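Local coordinates for protein cellobiose 2-epimerase (PDB 5ZHB) that catalyses the epimerisation of cellobiose at C2 of its reducing-end sugar, giving 4-O-beta-D-glucosyl-D-mannose, at residues 53-64 / 116-127. Residues are numbered along the deposited sequence; the frame is centred on the assembly and turned at random.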
loop_
_atom_site.group_PDB
_atom_site.type_symbol
_atom_site.label_atom_id
_atom_site.label_comp_id
_atom_site.label_asym_id
_atom_site.label_seq_id
_atom_site.Cartn_x
_atom_site.Cartn_y
_atom_site.Cartn_z
ATOM N N CYS A 53 -0.423 -0.650 11.019
ATOM C CA CYS A 53 0.566 -1.368 10.240
ATOM C C CYS A 53 1.374 -0.411 9.365
ATOM O O CYS A 53 2.589 -0.534 9.280
ATOM C CB CYS A 53 -0.055 -2.406 9.318
ATOM S SG CYS A 53 -0.952 -3.710 10.189
ATOM N N ARG A 54 0.691 0.510 8.678
ATOM C CA ARG A 54 1.389 1.345 7.718
ATOM C C ARG A 54 2.353 2.287 8.436
ATOM O O ARG A 54 3.456 2.531 7.945
ATOM C CB ARG A 54 0.377 2.085 6.838
ATOM C CG ARG A 54 -0.236 1.128 5.816
ATOM C CD ARG A 54 -1.363 1.862 5.115
ATOM N NE ARG A 54 -1.856 0.991 4.042
ATOM C CZ ARG A 54 -2.789 1.403 3.205
ATOM N NH1 ARG A 54 -3.365 2.591 3.370
ATOM N NH2 ARG A 54 -3.120 0.635 2.189
ATOM N N GLN A 55 1.915 2.831 9.570
ATOM C CA GLN A 55 2.773 3.651 10.419
ATOM C C GLN A 55 4.018 2.861 10.843
ATOM O O GLN A 55 5.132 3.373 10.731
ATOM C CB GLN A 55 1.989 4.174 11.617
ATOM C CG GLN A 55 0.899 5.157 11.260
ATOM C CD GLN A 55 -0.205 5.147 12.293
ATOM O OE1 GLN A 55 -0.151 4.374 13.259
ATOM N NE2 GLN A 55 -1.224 5.972 12.078
ATOM N N LEU A 56 3.843 1.592 11.229
ATOM C CA LEU A 56 4.962 0.767 11.642
ATOM C C LEU A 56 5.904 0.528 10.468
ATOM O O LEU A 56 7.135 0.586 10.601
ATOM C CB LEU A 56 4.443 -0.537 12.228
ATOM C CG LEU A 56 5.490 -1.632 12.467
ATOM C CD1 LEU A 56 6.640 -1.171 13.358
ATOM C CD2 LEU A 56 4.793 -2.815 13.078
ATOM N N TRP A 57 5.318 0.231 9.301
ATOM C CA TRP A 57 6.134 -0.034 8.119
ATOM C C TRP A 57 6.981 1.192 7.769
ATOM O O TRP A 57 8.192 1.061 7.543
ATOM C CB TRP A 57 5.269 -0.527 6.937
ATOM C CG TRP A 57 6.141 -0.815 5.751
ATOM C CD1 TRP A 57 6.694 -2.016 5.413
ATOM C CD2 TRP A 57 6.728 0.170 4.872
ATOM N NE1 TRP A 57 7.534 -1.853 4.345
ATOM C CE2 TRP A 57 7.583 -0.530 3.997
ATOM C CE3 TRP A 57 6.589 1.543 4.729
ATOM C CZ2 TRP A 57 8.318 0.120 3.009
ATOM C CZ3 TRP A 57 7.289 2.187 3.730
ATOM C CH2 TRP A 57 8.160 1.480 2.900
ATOM N N ALA A 58 6.347 2.376 7.702
ATOM C CA ALA A 58 6.989 3.612 7.273
ATOM C C ALA A 58 8.145 3.984 8.205
ATOM O O ALA A 58 9.238 4.278 7.723
ATOM C CB ALA A 58 5.992 4.749 7.151
ATOM N N PHE A 59 7.931 3.940 9.520
ATOM C CA PHE A 59 9.011 4.274 10.441
ATOM C C PHE A 59 10.128 3.233 10.422
ATOM O O PHE A 59 11.299 3.617 10.541
ATOM C CB PHE A 59 8.464 4.463 11.849
ATOM C CG PHE A 59 7.797 5.807 12.017
ATOM C CD1 PHE A 59 8.492 6.975 11.755
ATOM C CD2 PHE A 59 6.451 5.895 12.350
ATOM C CE1 PHE A 59 7.871 8.207 11.891
ATOM C CE2 PHE A 59 5.844 7.132 12.485
ATOM C CZ PHE A 59 6.553 8.277 12.253
ATOM N N SER A 60 9.793 1.949 10.309
ATOM C CA SER A 60 10.802 0.898 10.265
ATOM C C SER A 60 11.681 1.044 9.030
ATOM O O SER A 60 12.905 1.020 9.139
ATOM C CB SER A 60 10.198 -0.480 10.283
ATOM O OG SER A 60 9.454 -0.721 11.469
ATOM N N ALA A 61 11.040 1.223 7.860
ATOM C CA ALA A 61 11.758 1.399 6.606
ATOM C C ALA A 61 12.590 2.681 6.638
ATOM O O ALA A 61 13.688 2.671 6.100
ATOM C CB ALA A 61 10.811 1.432 5.421
ATOM N N ALA A 62 12.032 3.790 7.165
ATOM C CA ALA A 62 12.782 5.029 7.275
ATOM C C ALA A 62 14.063 4.788 8.068
ATOM O O ALA A 62 15.130 5.289 7.691
ATOM C CB ALA A 62 11.985 6.140 7.900
ATOM N N TYR A 63 13.944 4.024 9.160
ATOM C CA TYR A 63 15.094 3.718 10.000
ATOM C C TYR A 63 16.101 2.856 9.236
ATOM O O TYR A 63 17.294 3.139 9.270
ATOM C CB TYR A 63 14.672 3.067 11.320
ATOM C CG TYR A 63 15.860 2.734 12.212
ATOM C CD1 TYR A 63 16.581 3.741 12.839
ATOM C CD2 TYR A 63 16.268 1.421 12.419
ATOM C CE1 TYR A 63 17.663 3.455 13.658
ATOM C CE2 TYR A 63 17.357 1.118 13.224
ATOM C CZ TYR A 63 18.051 2.139 13.854
ATOM O OH TYR A 63 19.118 1.849 14.659
ATOM N N ARG A 64 15.621 1.849 8.500
ATOM C CA ARG A 64 16.476 0.946 7.731
ATOM C C ARG A 64 17.360 1.716 6.756
ATOM O O ARG A 64 18.547 1.428 6.614
ATOM C CB ARG A 64 15.645 -0.048 6.913
ATOM C CG ARG A 64 16.487 -1.091 6.188
ATOM C CD ARG A 64 15.729 -2.251 5.587
ATOM N NE ARG A 64 14.528 -1.864 4.848
ATOM C CZ ARG A 64 14.495 -1.283 3.653
ATOM N NH1 ARG A 64 15.566 -1.231 2.901
ATOM N NH2 ARG A 64 13.364 -0.781 3.199
ATOM N N PHE A 116 -1.221 -6.564 5.460
ATOM C CA PHE A 116 -0.521 -5.383 5.936
ATOM C C PHE A 116 0.229 -5.671 7.244
ATOM O O PHE A 116 1.299 -5.137 7.434
ATOM C CB PHE A 116 -1.443 -4.157 5.992
ATOM C CG PHE A 116 -1.235 -3.334 4.718
ATOM C CD1 PHE A 116 -0.061 -2.632 4.532
ATOM C CD2 PHE A 116 -2.156 -3.360 3.683
ATOM C CE1 PHE A 116 0.204 -1.959 3.342
ATOM C CE2 PHE A 116 -1.896 -2.687 2.484
ATOM C CZ PHE A 116 -0.724 -1.991 2.318
ATOM N N GLY A 117 -0.310 -6.517 8.121
ATOM C CA GLY A 117 0.384 -6.912 9.347
ATOM C C GLY A 117 1.701 -7.622 9.066
ATOM O O GLY A 117 2.753 -7.241 9.597
ATOM N N VAL A 118 1.643 -8.588 8.148
ATOM C CA VAL A 118 2.845 -9.307 7.740
ATOM C C VAL A 118 3.881 -8.355 7.173
ATOM O O VAL A 118 5.062 -8.400 7.553
ATOM C CB VAL A 118 2.482 -10.400 6.728
ATOM C CG1 VAL A 118 3.712 -10.984 6.045
ATOM C CG2 VAL A 118 1.624 -11.458 7.393
ATOM N N TYR A 119 3.429 -7.459 6.275
ATOM C CA TYR A 119 4.328 -6.503 5.643
ATOM C C TYR A 119 5.030 -5.628 6.686
ATOM O O TYR A 119 6.237 -5.388 6.591
ATOM C CB TYR A 119 3.503 -5.628 4.696
ATOM C CG TYR A 119 4.295 -4.705 3.775
ATOM C CD1 TYR A 119 5.343 -5.175 2.986
ATOM C CD2 TYR A 119 3.968 -3.374 3.663
ATOM C CE1 TYR A 119 6.025 -4.354 2.108
ATOM C CE2 TYR A 119 4.663 -2.524 2.814
ATOM C CZ TYR A 119 5.685 -3.018 2.015
ATOM O OH TYR A 119 6.327 -2.153 1.174
ATOM N N ALA A 120 4.272 -5.091 7.650
ATOM C CA ALA A 120 4.841 -4.171 8.633
ATOM C C ALA A 120 5.727 -4.878 9.671
ATOM O O ALA A 120 6.795 -4.352 10.044
ATOM C CB ALA A 120 3.743 -3.405 9.284
ATOM N N LEU A 121 5.288 -6.054 10.108
ATOM C CA LEU A 121 6.001 -6.825 11.124
ATOM C C LEU A 121 7.331 -7.327 10.569
ATOM O O LEU A 121 8.330 -7.306 11.279
ATOM C CB LEU A 121 5.122 -7.977 11.617
ATOM C CG LEU A 121 3.963 -7.594 12.543
ATOM C CD1 LEU A 121 2.977 -8.721 12.609
ATOM C CD2 LEU A 121 4.445 -7.239 13.926
ATOM N N THR A 122 7.349 -7.745 9.290
ATOM C CA THR A 122 8.583 -8.182 8.659
ATOM C C THR A 122 9.533 -7.000 8.505
ATOM O O THR A 122 10.712 -7.146 8.795
ATOM C CB THR A 122 8.316 -8.944 7.359
ATOM O OG1 THR A 122 7.581 -8.164 6.418
ATOM C CG2 THR A 122 7.549 -10.224 7.629
ATOM N N GLU A 123 9.024 -5.808 8.155
ATOM C CA GLU A 123 9.886 -4.648 8.024
ATOM C C GLU A 123 10.505 -4.283 9.381
ATOM O O GLU A 123 11.691 -3.949 9.477
ATOM C CB GLU A 123 9.116 -3.462 7.458
ATOM C CG GLU A 123 9.995 -2.308 6.987
ATOM C CD GLU A 123 10.864 -2.637 5.773
ATOM O OE1 GLU A 123 10.667 -3.655 5.071
ATOM O OE2 GLU A 123 11.787 -1.834 5.569
ATOM N N TYR A 124 9.707 -4.358 10.448
ATOM C CA TYR A 124 10.206 -4.058 11.776
ATOM C C TYR A 124 11.266 -5.095 12.141
ATOM O O TYR A 124 12.296 -4.763 12.725
ATOM C CB TYR A 124 9.019 -4.035 12.740
ATOM C CG TYR A 124 9.395 -3.674 14.170
ATOM C CD1 TYR A 124 9.760 -2.387 14.497
ATOM C CD2 TYR A 124 9.281 -4.608 15.196
ATOM C CE1 TYR A 124 10.050 -2.041 15.806
ATOM C CE2 TYR A 124 9.586 -4.279 16.502
ATOM C CZ TYR A 124 9.978 -2.994 16.806
ATOM O OH TYR A 124 10.270 -2.618 18.098
ATOM N N TYR A 125 11.031 -6.347 11.738
ATOM C CA TYR A 125 11.997 -7.393 12.021
ATOM C C TYR A 125 13.315 -7.077 11.309
ATOM O O TYR A 125 14.387 -7.266 11.869
ATOM C CB TYR A 125 11.420 -8.749 11.638
ATOM C CG TYR A 125 12.385 -9.887 11.932
ATOM C CD1 TYR A 125 12.519 -10.401 13.219
ATOM C CD2 TYR A 125 13.198 -10.398 10.930
ATOM C CE1 TYR A 125 13.402 -11.443 13.485
ATOM C CE2 TYR A 125 14.098 -11.417 11.188
ATOM C CZ TYR A 125 14.186 -11.952 12.460
ATOM O OH TYR A 125 15.059 -12.979 12.658
ATOM N N ARG A 126 13.248 -6.539 10.087
ATOM C CA ARG A 126 14.465 -6.229 9.348
ATOM C C ARG A 126 15.381 -5.327 10.175
ATOM O O ARG A 126 16.596 -5.464 10.091
ATOM C CB ARG A 126 14.196 -5.606 7.970
ATOM C CG ARG A 126 13.482 -6.593 7.059
ATOM C CD ARG A 126 13.042 -6.020 5.735
ATOM N NE ARG A 126 14.192 -5.713 4.882
ATOM C CZ ARG A 126 14.144 -5.006 3.770
ATOM N NH1 ARG A 126 13.013 -4.454 3.361
ATOM N NH2 ARG A 126 15.253 -4.808 3.081
ATOM N N VAL A 127 14.822 -4.391 10.939
ATOM C CA VAL A 127 15.645 -3.415 11.635
ATOM C C VAL A 127 15.820 -3.737 13.123
ATOM O O VAL A 127 16.533 -2.984 13.780
ATOM C CB VAL A 127 15.135 -1.970 11.456
ATOM C CG1 VAL A 127 15.095 -1.589 9.978
ATOM C CG2 VAL A 127 13.776 -1.711 12.106
HETATM O O HOH W 1 9.556 -3.488 2.561
#
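R64 grips E123 side-on, its NE (2.8 Å) and NH2 (3.0 Å) both bonding to E123 OE2, between two near-parallel helices (26°) of the (alpha/alpha)6 barrel characteristic of the N-acylglucosamine 2-epimerase family. OE2 lies in the guanidinium plane, while the carboxylate stands almost perpendicular to it, at 85°. R126, one turn on from E123, takes the other oxygen through NH1–OE1, and its guanidinium lies flat against that of R64, planes 8° apart; the shared carboxylate probably offsets the like charges. E386 on helix 375-387 gives R64 NH1 a second acidic partner. A lysine in place of R64 has neither the second nitrogen for OE2 nor a flat group against R126, and would probably leave OE2 less firmly held and the R126 guanidinium without its stacking partner, held by OE1. E123 is a knob among W57, S60, A61 and R64; CG anti to the backbone N puts that carbon over the W57 five-membered ring in a CH-pi contact, and the bend at chi2 directs the carboxylate to R64. On the opposite face this ring makes an offset stack with the Y119 ring, centroids 4.0 Å apart; Y119 OH is hydrogen-bonded to R379. Farther along, R54 makes a cation-pi contact over F116. A120 CB packs against C53, L56 and W57; the segment axes come within 8.1 Å. A water joins the tryptophan to the carboxylate, accepting from W57 NE1 at 3.2 Å and donating to E123 OE1 at 2.7 Å.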